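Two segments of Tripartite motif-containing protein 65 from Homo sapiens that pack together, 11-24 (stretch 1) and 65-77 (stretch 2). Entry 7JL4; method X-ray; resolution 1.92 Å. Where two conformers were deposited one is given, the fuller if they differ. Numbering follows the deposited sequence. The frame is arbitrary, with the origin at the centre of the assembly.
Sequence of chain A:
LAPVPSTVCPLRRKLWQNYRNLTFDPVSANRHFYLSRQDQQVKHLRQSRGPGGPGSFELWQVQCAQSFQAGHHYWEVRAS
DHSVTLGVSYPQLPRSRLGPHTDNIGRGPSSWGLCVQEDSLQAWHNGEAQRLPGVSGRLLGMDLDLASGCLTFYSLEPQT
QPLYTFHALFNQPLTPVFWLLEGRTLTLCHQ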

# COMPACT_ATOMS: atom_id res chain seq x y z
N LEU A 11 10.60 12.55 -14.49
CA LEU A 11 9.24 12.50 -13.97
C LEU A 11 9.23 11.94 -12.55
O LEU A 11 8.53 12.45 -11.67
CB LEU A 11 8.33 11.69 -14.89
CG LEU A 11 6.89 11.50 -14.40
CD1 LEU A 11 6.21 12.86 -14.17
CD2 LEU A 11 6.05 10.62 -15.35
N ARG A 12 10.02 10.90 -12.31
CA ARG A 12 10.09 10.35 -10.96
C ARG A 12 10.68 11.38 -10.01
O ARG A 12 10.25 11.51 -8.86
CB ARG A 12 10.91 9.06 -10.96
CG ARG A 12 10.97 8.31 -9.64
CD ARG A 12 11.87 7.06 -9.77
NE ARG A 12 12.03 6.36 -8.50
CZ ARG A 12 12.98 5.47 -8.26
NH1 ARG A 12 13.88 5.19 -9.20
NH2 ARG A 12 13.05 4.88 -7.06
N ARG A 13 11.67 12.14 -10.47
CA ARG A 13 12.26 13.15 -9.60
C ARG A 13 11.23 14.22 -9.24
O ARG A 13 11.24 14.75 -8.13
CB ARG A 13 13.48 13.78 -10.28
CG ARG A 13 14.36 14.63 -9.34
CD ARG A 13 15.80 14.67 -9.82
NE ARG A 13 16.59 13.49 -9.48
CZ ARG A 13 17.12 13.28 -8.29
NH1 ARG A 13 16.91 14.15 -7.31
NH2 ARG A 13 17.86 12.19 -8.05
N LYS A 14 10.33 14.55 -10.18
CA LYS A 14 9.27 15.50 -9.85
C LYS A 14 8.33 14.94 -8.79
O LYS A 14 7.92 15.66 -7.88
CB LYS A 14 8.49 15.87 -11.11
CG LYS A 14 7.30 16.79 -10.88
CD LYS A 14 6.56 17.06 -12.17
CE LYS A 14 5.09 17.41 -11.92
NZ LYS A 14 4.60 18.47 -12.86
N LEU A 15 8.00 13.64 -8.88
CA LEU A 15 7.16 13.01 -7.86
C LEU A 15 7.81 13.10 -6.49
O LEU A 15 7.12 13.31 -5.47
CB LEU A 15 6.90 11.55 -8.23
CG LEU A 15 6.00 11.31 -9.41
CD1 LEU A 15 6.04 9.83 -9.85
CD2 LEU A 15 4.61 11.72 -9.00
N TRP A 16 9.14 12.92 -6.44
CA TRP A 16 9.87 12.93 -5.18
C TRP A 16 9.84 14.29 -4.50
O TRP A 16 10.27 14.38 -3.35
CB TRP A 16 11.35 12.56 -5.39
CG TRP A 16 11.63 11.11 -5.67
CD1 TRP A 16 10.73 10.08 -5.85
CD2 TRP A 16 12.93 10.54 -5.82
NE1 TRP A 16 11.41 8.90 -6.08
CE2 TRP A 16 12.76 9.16 -6.06
CE3 TRP A 16 14.24 11.06 -5.75
CZ2 TRP A 16 13.85 8.30 -6.25
CZ3 TRP A 16 15.32 10.20 -5.93
CH2 TRP A 16 15.11 8.83 -6.18
N GLN A 17 9.40 15.35 -5.18
CA GLN A 17 9.36 16.63 -4.50
C GLN A 17 8.41 16.60 -3.30
O GLN A 17 8.56 17.40 -2.38
CB GLN A 17 8.99 17.74 -5.48
CG GLN A 17 10.06 17.88 -6.60
CD GLN A 17 11.53 17.87 -6.08
OE1 GLN A 17 11.98 18.79 -5.37
NE2 GLN A 17 12.27 16.80 -6.44
N ASN A 18 7.48 15.64 -3.27
CA ASN A 18 6.58 15.45 -2.14
C ASN A 18 6.85 14.14 -1.38
O ASN A 18 5.94 13.59 -0.75
CB ASN A 18 5.13 15.47 -2.63
CG ASN A 18 4.79 16.75 -3.36
OD1 ASN A 18 4.92 17.85 -2.82
ND2 ASN A 18 4.40 16.62 -4.61
N TYR A 19 8.09 13.66 -1.40
CA TYR A 19 8.38 12.34 -0.83
C TYR A 19 8.13 12.30 0.67
O TYR A 19 8.53 13.21 1.40
CB TYR A 19 9.84 11.94 -1.14
CG TYR A 19 10.01 10.44 -1.11
CD1 TYR A 19 10.02 9.73 0.10
CD2 TYR A 19 9.98 9.71 -2.30
CE1 TYR A 19 10.12 8.36 0.11
CE2 TYR A 19 10.05 8.33 -2.30
CZ TYR A 19 10.09 7.66 -1.10
OH TYR A 19 10.17 6.30 -1.07
N ARG A 20 7.49 11.23 1.14
CA ARG A 20 7.24 11.01 2.57
C ARG A 20 7.82 9.67 3.02
O ARG A 20 7.56 8.64 2.38
CB ARG A 20 5.74 11.03 2.90
CG ARG A 20 4.95 12.24 2.38
CD ARG A 20 5.30 13.58 3.12
NE ARG A 20 4.67 14.68 2.39
CZ ARG A 20 5.30 15.75 1.90
NH1 ARG A 20 6.59 15.96 2.12
NH2 ARG A 20 4.60 16.65 1.23
N ASN A 21 8.57 9.66 4.14
CA ASN A 21 9.15 8.42 4.67
C ASN A 21 8.15 7.76 5.64
O ASN A 21 7.90 8.27 6.73
CB ASN A 21 10.50 8.69 5.34
CG ASN A 21 11.59 9.13 4.35
OD1 ASN A 21 11.52 8.83 3.15
ND2 ASN A 21 12.61 9.85 4.84
N LEU A 22 7.60 6.61 5.25
CA LEU A 22 6.55 5.94 6.01
C LEU A 22 7.12 4.85 6.91
O LEU A 22 8.20 4.30 6.65
CB LEU A 22 5.52 5.30 5.06
CG LEU A 22 4.82 6.19 4.03
CD1 LEU A 22 3.84 5.33 3.24
CD2 LEU A 22 4.16 7.41 4.67
N THR A 23 6.38 4.54 7.98
CA THR A 23 6.69 3.40 8.85
C THR A 23 5.41 2.64 9.16
O THR A 23 4.33 3.22 9.21
CB THR A 23 7.37 3.83 10.16
OG1 THR A 23 6.55 4.79 10.83
CG2 THR A 23 8.74 4.44 9.91
N PHE A 24 5.54 1.33 9.37
CA PHE A 24 4.37 0.52 9.73
C PHE A 24 3.96 0.78 11.18
O PHE A 24 4.77 1.19 12.03
CB PHE A 24 4.66 -0.97 9.50
CG PHE A 24 4.84 -1.32 8.06
CD1 PHE A 24 3.77 -1.23 7.17
CD2 PHE A 24 6.07 -1.73 7.58
CE1 PHE A 24 3.94 -1.56 5.81
CE2 PHE A 24 6.25 -2.08 6.24
CZ PHE A 24 5.18 -1.98 5.35
N ALA A 65 1.97 4.37 10.29
CA ALA A 65 1.81 5.31 11.38
C ALA A 65 1.57 6.73 10.90
O ALA A 65 1.47 7.63 11.75
CB ALA A 65 3.05 5.29 12.27
N GLN A 66 1.49 6.96 9.60
CA GLN A 66 1.28 8.31 9.07
C GLN A 66 -0.10 8.41 8.43
O GLN A 66 -0.59 7.43 7.86
CB GLN A 66 2.34 8.65 8.01
CG GLN A 66 3.76 8.75 8.59
CD GLN A 66 4.41 7.38 8.84
OE1 GLN A 66 4.12 6.39 8.15
NE2 GLN A 66 5.28 7.33 9.83
N SER A 67 -0.71 9.60 8.50
CA SER A 67 -1.97 9.89 7.82
C SER A 67 -1.86 11.21 7.06
O SER A 67 -1.05 12.08 7.42
CB SER A 67 -3.12 9.99 8.83
OG SER A 67 -3.31 8.74 9.46
N PHE A 68 -2.74 11.41 6.06
CA PHE A 68 -2.61 12.59 5.19
C PHE A 68 -3.95 13.29 4.98
O PHE A 68 -4.97 12.63 4.78
CB PHE A 68 -1.98 12.15 3.84
CG PHE A 68 -0.65 11.46 4.02
CD1 PHE A 68 0.51 12.20 4.20
CD2 PHE A 68 -0.57 10.07 4.10
CE1 PHE A 68 1.75 11.59 4.42
CE2 PHE A 68 0.66 9.43 4.32
CZ PHE A 68 1.82 10.20 4.49
N GLN A 69 -3.99 14.64 5.03
CA GLN A 69 -5.32 15.24 4.91
C GLN A 69 -5.47 16.40 3.93
O GLN A 69 -6.55 16.65 3.39
CB GLN A 69 -5.83 15.67 6.27
CG GLN A 69 -7.24 16.28 6.27
CD GLN A 69 -7.53 16.99 7.58
OE1 GLN A 69 -7.81 18.20 7.62
NE2 GLN A 69 -7.42 16.27 8.66
N ALA A 70 -4.42 17.15 3.69
CA ALA A 70 -4.43 18.09 2.59
C ALA A 70 -3.08 17.94 1.96
O ALA A 70 -2.33 17.03 2.33
CB ALA A 70 -4.73 19.51 3.11
N GLY A 71 -2.74 18.84 1.04
CA GLY A 71 -1.40 18.84 0.49
C GLY A 71 -1.20 17.79 -0.59
O GLY A 71 -2.14 17.38 -1.27
N HIS A 72 0.05 17.35 -0.73
CA HIS A 72 0.45 16.48 -1.83
C HIS A 72 1.58 15.61 -1.29
O HIS A 72 2.51 16.15 -0.69
CB HIS A 72 0.89 17.33 -3.02
CG HIS A 72 0.98 16.58 -4.32
ND1 HIS A 72 1.05 17.23 -5.54
CD2 HIS A 72 1.06 15.26 -4.59
CE1 HIS A 72 1.13 16.33 -6.50
NE2 HIS A 72 1.15 15.12 -5.95
N HIS A 73 1.48 14.28 -1.48
CA HIS A 73 2.33 13.31 -0.79
C HIS A 73 2.66 12.17 -1.74
O HIS A 73 1.80 11.75 -2.52
CB HIS A 73 1.62 12.78 0.48
CG HIS A 73 1.02 13.87 1.31
ND1 HIS A 73 1.79 14.66 2.14
CD2 HIS A 73 -0.24 14.38 1.38
CE1 HIS A 73 1.03 15.57 2.72
NE2 HIS A 73 -0.21 15.43 2.27
N TYR A 74 3.89 11.65 -1.66
CA TYR A 74 4.33 10.58 -2.56
C TYR A 74 5.26 9.66 -1.80
O TYR A 74 6.09 10.12 -1.01
CB TYR A 74 5.06 11.15 -3.81
CG TYR A 74 5.64 10.07 -4.71
CD1 TYR A 74 4.83 9.38 -5.62
CD2 TYR A 74 7.00 9.73 -4.65
CE1 TYR A 74 5.37 8.40 -6.46
CE2 TYR A 74 7.54 8.72 -5.46
CZ TYR A 74 6.71 8.06 -6.37
OH TYR A 74 7.19 7.07 -7.22
N TRP A 75 5.14 8.35 -2.06
CA TRP A 75 6.08 7.40 -1.47
C TRP A 75 6.19 6.19 -2.38
O TRP A 75 5.35 5.97 -3.27
CB TRP A 75 5.67 6.96 -0.06
CG TRP A 75 4.27 6.41 0.00
CD1 TRP A 75 3.88 5.10 -0.24
CD2 TRP A 75 3.06 7.14 0.28
NE1 TRP A 75 2.51 4.99 -0.11
CE2 TRP A 75 1.98 6.22 0.21
CE3 TRP A 75 2.79 8.48 0.60
CZ2 TRP A 75 0.65 6.60 0.44
CZ3 TRP A 75 1.45 8.87 0.83
CH2 TRP A 75 0.40 7.92 0.75
N GLU A 76 7.25 5.41 -2.14
CA GLU A 76 7.54 4.21 -2.91
C GLU A 76 7.68 3.02 -1.98
O GLU A 76 8.14 3.13 -0.85
CB GLU A 76 8.80 4.40 -3.76
CG GLU A 76 8.57 5.38 -4.91
CD GLU A 76 9.83 5.78 -5.65
OE1 GLU A 76 10.92 5.30 -5.28
OE2 GLU A 76 9.72 6.52 -6.65
N VAL A 77 7.27 1.86 -2.49
CA VAL A 77 7.25 0.60 -1.75
C VAL A 77 7.84 -0.47 -2.65
O VAL A 77 7.55 -0.50 -3.85
CB VAL A 77 5.80 0.21 -1.36
CG1 VAL A 77 5.77 -1.15 -0.66
CG2 VAL A 77 5.15 1.28 -0.51
O HOH W 1 12.45 5.75 -3.15

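Stretch 1 begins in a helix that includes Leu11 to Leu15, turns, and becomes extended from Tyr19 on; stretch 2 runs as loop from Ala65 before becoming a strand at His72. The backbones meet most closely where Tyr19 and Tyr74 form a single beta bridge, with Tyr19 CA and Tyr74 CA 4.7 Å apart. Two hydrogen bonds frame it: Tyr74 N donates to Asn18 O (3.0 Å, 139° at the hydrogen), and Arg20 N donates to Tyr74 O (2.8 Å, 150°). Tyr19 CA lies 3.2 Å from Tyr74 O, with an angle at the hydrogen of 147°, consistent with a CA-H...O contact. A separate backbone bond, from Ala65 N to Thr23 O (2.8 Å, 162°), ties the far end of stretch 1 to the start of stretch 2.

Beside that bond, the Gln66 amide reads both the backbone and the side chain of Thr23: Thr23 N donates to Gln66 OE1 (2.9 Å), while Gln66 NE2 donates to Thr23 OG1 (3.0 Å). Both angles are at least 165°, so one amide group satisfies two partners with nearly linear geometry.

Glu76 gathers the polar groups near the helix. Its carboxylate accepts a two-pronged salt bridge from Arg12, Arg12 NH2 to Glu76 OE1 at 2.8 Å and Arg12 NE to Glu76 OE2 at 3.0 Å, and lies at the edge of the guanidinium, where the N-H bonds point. Glu76 OE2 also accepts from Trp16 NE1 (3.0 Å) and, within its own strand, from Tyr74 OH (2.7 Å). Tyr19 OH accepts from Glu76 N (3.2 Å), and water 1 donates to both Tyr19 OH (3.1 Å) and Glu76 OE1 (2.7 Å), bridging the two residues.

Arg20 engages the first residues of the strand, His72 and His73. Arg20 NE donates to His73 ND1 (2.9 Å) at 174°. His73 NE2 donates to Ala70 O (2.7 Å), so the ring accepts at ND1 and donates at NE2. The bond from Arg20 NH2 to His72 O (2.9 Å) is weak, at 130°.

Apolar packing centres on Tyr74. Leu15 CB sits 3.7 Å from the Tyr74 ring centroid, 2° off its normal, a CH-pi contact over the face; Trp16 meets the same ring rim to rim, with Trp16 CD1 3.5 Å from Tyr74 CE2. Farther along, Leu22 CD1 lies 3.4 Å from the centroid of the Trp75 five-membered ring, 6° off the normal, while Leu22 CD2 approaches Phe68 CZ at the ring edge (3.6 Å). Leu22 thus packs against both aromatic side chains, which also touch each other.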